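Local coordinates for putative cell invasion protein with MAC/Perforin domain (PDB 3KK7) that is a MACPF-family protein of unestablished function that may take part in cell invasion, at residues W490-P495 / F501-D506. Residues are numbered along the deposited sequence; the frame is centred on the assembly and turned at random.
Sequences WYIYNP and FAYYDD
The central beta hairpin of the four-stranded C-terminal sheet, in the D3 region of this MACPF-family protein, pairs Trp490, Tyr491 and Ile492 with Tyr503, Ala502 and Phe501. Antiparallel pairing is evident from the 169° between strand directions and from two reciprocal hydrogen-bonded pairs: Trp490 N reaches Tyr503 O at 2.8 Å and Tyr503 N returns to Trp490 O, while Ile492 N meets Phe501 O at 2.9 Å and Phe501 N gives Ile492 O a more bent bond. Between them, at the non-hydrogen-bonded pair, Ala502 CB meets Tyr491 CD1 at 3.6 Å on the sheet face covered by helices 190-198 and 529-535.

On the other face, Tyr503 CG sits between its backbone N and carbonyl carbon (chi1 62°), which brings the end of the ring toward strand 489-494. Trp490 CB lies over one ring face, 4.1 Å from the Tyr503 centroid, a CH-pi contact; Ile492 CD1 touches Tyr503 CE1 at 3.9 Å. Asp505 OD1 approaches the indole edge in plane, 3.0 Å from Trp490 NE1, its carboxylate turned 85° to the ring. Trimming Trp490 to an alanine would keep CB but is likely to leave Tyr503 CE2 without indole CD1, 3.8 Å away. Backbone bonds thus set the register, while Asp505 at the edge and Lys481 by cation-pi probably favour one indole orientation.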
loop_
_atom_site.group_PDB
_atom_site.type_symbol
_atom_site.label_atom_id
_atom_site.label_comp_id
_atom_site.label_asym_id
_atom_site.label_seq_id
_atom_site.Cartn_x
_atom_site.Cartn_y
_atom_site.Cartn_z
ATOM N N TRP A 490 22.363 -4.327 -3.637
ATOM C CA TRP A 490 23.616 -3.820 -3.121
ATOM C C TRP A 490 23.261 -2.946 -1.943
ATOM O O TRP A 490 22.302 -2.182 -2.010
ATOM C CB TRP A 490 24.360 -2.992 -4.164
ATOM C CG TRP A 490 25.182 -3.801 -5.123
ATOM C CD1 TRP A 490 24.901 -4.035 -6.432
ATOM C CD2 TRP A 490 26.430 -4.455 -4.857
ATOM N NE1 TRP A 490 25.886 -4.801 -6.999
ATOM C CE2 TRP A 490 26.838 -5.079 -6.059
ATOM C CE3 TRP A 490 27.250 -4.567 -3.728
ATOM C CZ2 TRP A 490 28.024 -5.822 -6.165
ATOM C CZ3 TRP A 490 28.443 -5.308 -3.835
ATOM C CH2 TRP A 490 28.810 -5.924 -5.044
ATOM N N TYR A 491 24.001 -3.104 -0.856
ATOM C CA TYR A 491 23.851 -2.255 0.317
ATOM C C TYR A 491 25.209 -1.607 0.548
ATOM O O TYR A 491 26.204 -2.301 0.831
ATOM C CB TYR A 491 23.410 -3.058 1.537
ATOM C CG TYR A 491 22.046 -3.652 1.419
ATOM C CD1 TYR A 491 20.926 -2.906 1.741
ATOM C CD2 TYR A 491 21.860 -4.954 0.987
ATOM C CE1 TYR A 491 19.636 -3.438 1.637
ATOM C CE2 TYR A 491 20.568 -5.495 0.881
ATOM C CZ TYR A 491 19.469 -4.717 1.208
ATOM O OH TYR A 491 18.194 -5.200 1.118
ATOM N N ILE A 492 25.240 -0.286 0.345
ATOM C CA ILE A 492 26.421 0.539 0.567
ATOM C C ILE A 492 26.211 1.249 1.898
ATOM O O ILE A 492 25.245 1.987 2.068
ATOM C CB ILE A 492 26.637 1.532 -0.579
ATOM C CG1 ILE A 492 26.606 0.761 -1.901
ATOM C CG2 ILE A 492 27.954 2.252 -0.421
ATOM C CD1 ILE A 492 27.134 1.530 -3.109
ATOM N N TYR A 493 27.101 0.986 2.849
ATOM C CA TYR A 493 26.884 1.392 4.227
ATOM C C TYR A 493 28.097 2.065 4.796
ATOM O O TYR A 493 29.223 1.725 4.449
ATOM C CB TYR A 493 26.507 0.186 5.100
ATOM C CG TYR A 493 27.598 -0.848 5.292
ATOM C CD1 TYR A 493 27.833 -1.822 4.327
ATOM C CD2 TYR A 493 28.363 -0.875 6.465
ATOM C CE1 TYR A 493 28.804 -2.791 4.509
ATOM C CE2 TYR A 493 29.354 -1.837 6.659
ATOM C CZ TYR A 493 29.574 -2.789 5.675
ATOM O OH TYR A 493 30.559 -3.734 5.848
ATOM N N ASN A 494 27.830 3.040 5.660
ATOM C CA ASN A 494 28.857 3.795 6.372
ATOM C C ASN A 494 28.877 3.352 7.836
ATOM O O ASN A 494 28.005 3.756 8.614
ATOM C CB ASN A 494 28.557 5.286 6.275
ATOM C CG ASN A 494 29.659 6.146 6.863
ATOM O OD1 ASN A 494 30.154 5.889 7.965
ATOM N ND2 ASN A 494 30.035 7.183 6.132
ATOM N N PRO A 495 29.875 2.536 8.221
ATOM C CA PRO A 495 29.877 1.972 9.554
ATOM C C PRO A 495 30.379 2.925 10.650
ATOM O O PRO A 495 30.477 2.499 11.795
ATOM C CB PRO A 495 30.815 0.796 9.402
ATOM C CG PRO A 495 31.862 1.339 8.502
ATOM C CD PRO A 495 31.116 2.206 7.513
ATOM N N PHE A 501 22.880 3.401 1.650
ATOM C CA PHE A 501 22.144 3.529 0.398
ATOM C C PHE A 501 22.045 2.155 -0.226
ATOM O O PHE A 501 23.064 1.471 -0.390
ATOM C CB PHE A 501 22.818 4.483 -0.601
ATOM C CG PHE A 501 23.109 5.866 -0.064
ATOM C CD1 PHE A 501 22.230 6.519 0.777
ATOM C CD2 PHE A 501 24.274 6.532 -0.439
ATOM C CE1 PHE A 501 22.510 7.815 1.262
ATOM C CE2 PHE A 501 24.578 7.828 0.051
ATOM C CZ PHE A 501 23.685 8.462 0.896
ATOM N N ALA A 502 20.821 1.753 -0.591
ATOM C CA ALA A 502 20.582 0.451 -1.249
ATOM C C ALA A 502 20.119 0.601 -2.712
ATOM O O ALA A 502 19.574 1.628 -3.085
ATOM C CB ALA A 502 19.552 -0.370 -0.441
ATOM N N TYR A 503 20.338 -0.425 -3.528
ATOM C CA TYR A 503 19.794 -0.464 -4.903
ATOM C C TYR A 503 19.893 -1.870 -5.497
ATOM O O TYR A 503 20.873 -2.576 -5.245
ATOM C CB TYR A 503 20.453 0.577 -5.856
ATOM C CG TYR A 503 21.959 0.445 -6.129
ATOM C CD1 TYR A 503 22.890 1.218 -5.445
ATOM C CD2 TYR A 503 22.444 -0.421 -7.115
ATOM C CE1 TYR A 503 24.279 1.097 -5.712
ATOM C CE2 TYR A 503 23.807 -0.551 -7.383
ATOM C CZ TYR A 503 24.714 0.207 -6.684
ATOM O OH TYR A 503 26.060 0.073 -6.960
ATOM N N TYR A 504 18.875 -2.267 -6.269
ATOM C CA TYR A 504 18.918 -3.523 -7.029
ATOM C C TYR A 504 20.080 -3.493 -8.031
ATOM O O TYR A 504 20.421 -2.435 -8.538
ATOM C CB TYR A 504 17.592 -3.785 -7.744
ATOM C CG TYR A 504 17.628 -5.056 -8.558
ATOM C CD1 TYR A 504 17.451 -6.306 -7.959
ATOM C CD2 TYR A 504 17.909 -5.016 -9.932
ATOM C CE1 TYR A 504 17.532 -7.482 -8.717
ATOM C CE2 TYR A 504 17.990 -6.187 -10.696
ATOM C CZ TYR A 504 17.804 -7.402 -10.085
ATOM O OH TYR A 504 17.890 -8.530 -10.857
ATOM N N ASP A 505 20.674 -4.660 -8.295
ATOM C CA ASP A 505 21.919 -4.763 -9.055
ATOM C C ASP A 505 21.726 -4.649 -10.566
ATOM O O ASP A 505 21.749 -5.641 -11.317
ATOM C CB ASP A 505 22.662 -6.063 -8.716
ATOM C CG ASP A 505 24.086 -6.088 -9.260
ATOM O OD1 ASP A 505 24.596 -5.025 -9.659
ATOM O OD2 ASP A 505 24.720 -7.163 -9.262
ATOM N N ASP A 506 21.534 -3.412 -10.989
ATOM C CA ASP A 506 21.499 -3.061 -12.382
ATOM C C ASP A 506 22.195 -1.729 -12.471
ATOM O O ASP A 506 21.731 -0.753 -11.901
ATOM C CB ASP A 506 20.073 -2.951 -12.912
ATOM C CG ASP A 506 20.021 -2.869 -14.448
ATOM O OD1 ASP A 506 20.939 -2.304 -15.092
ATOM O OD2 ASP A 506 19.035 -3.371 -15.016
#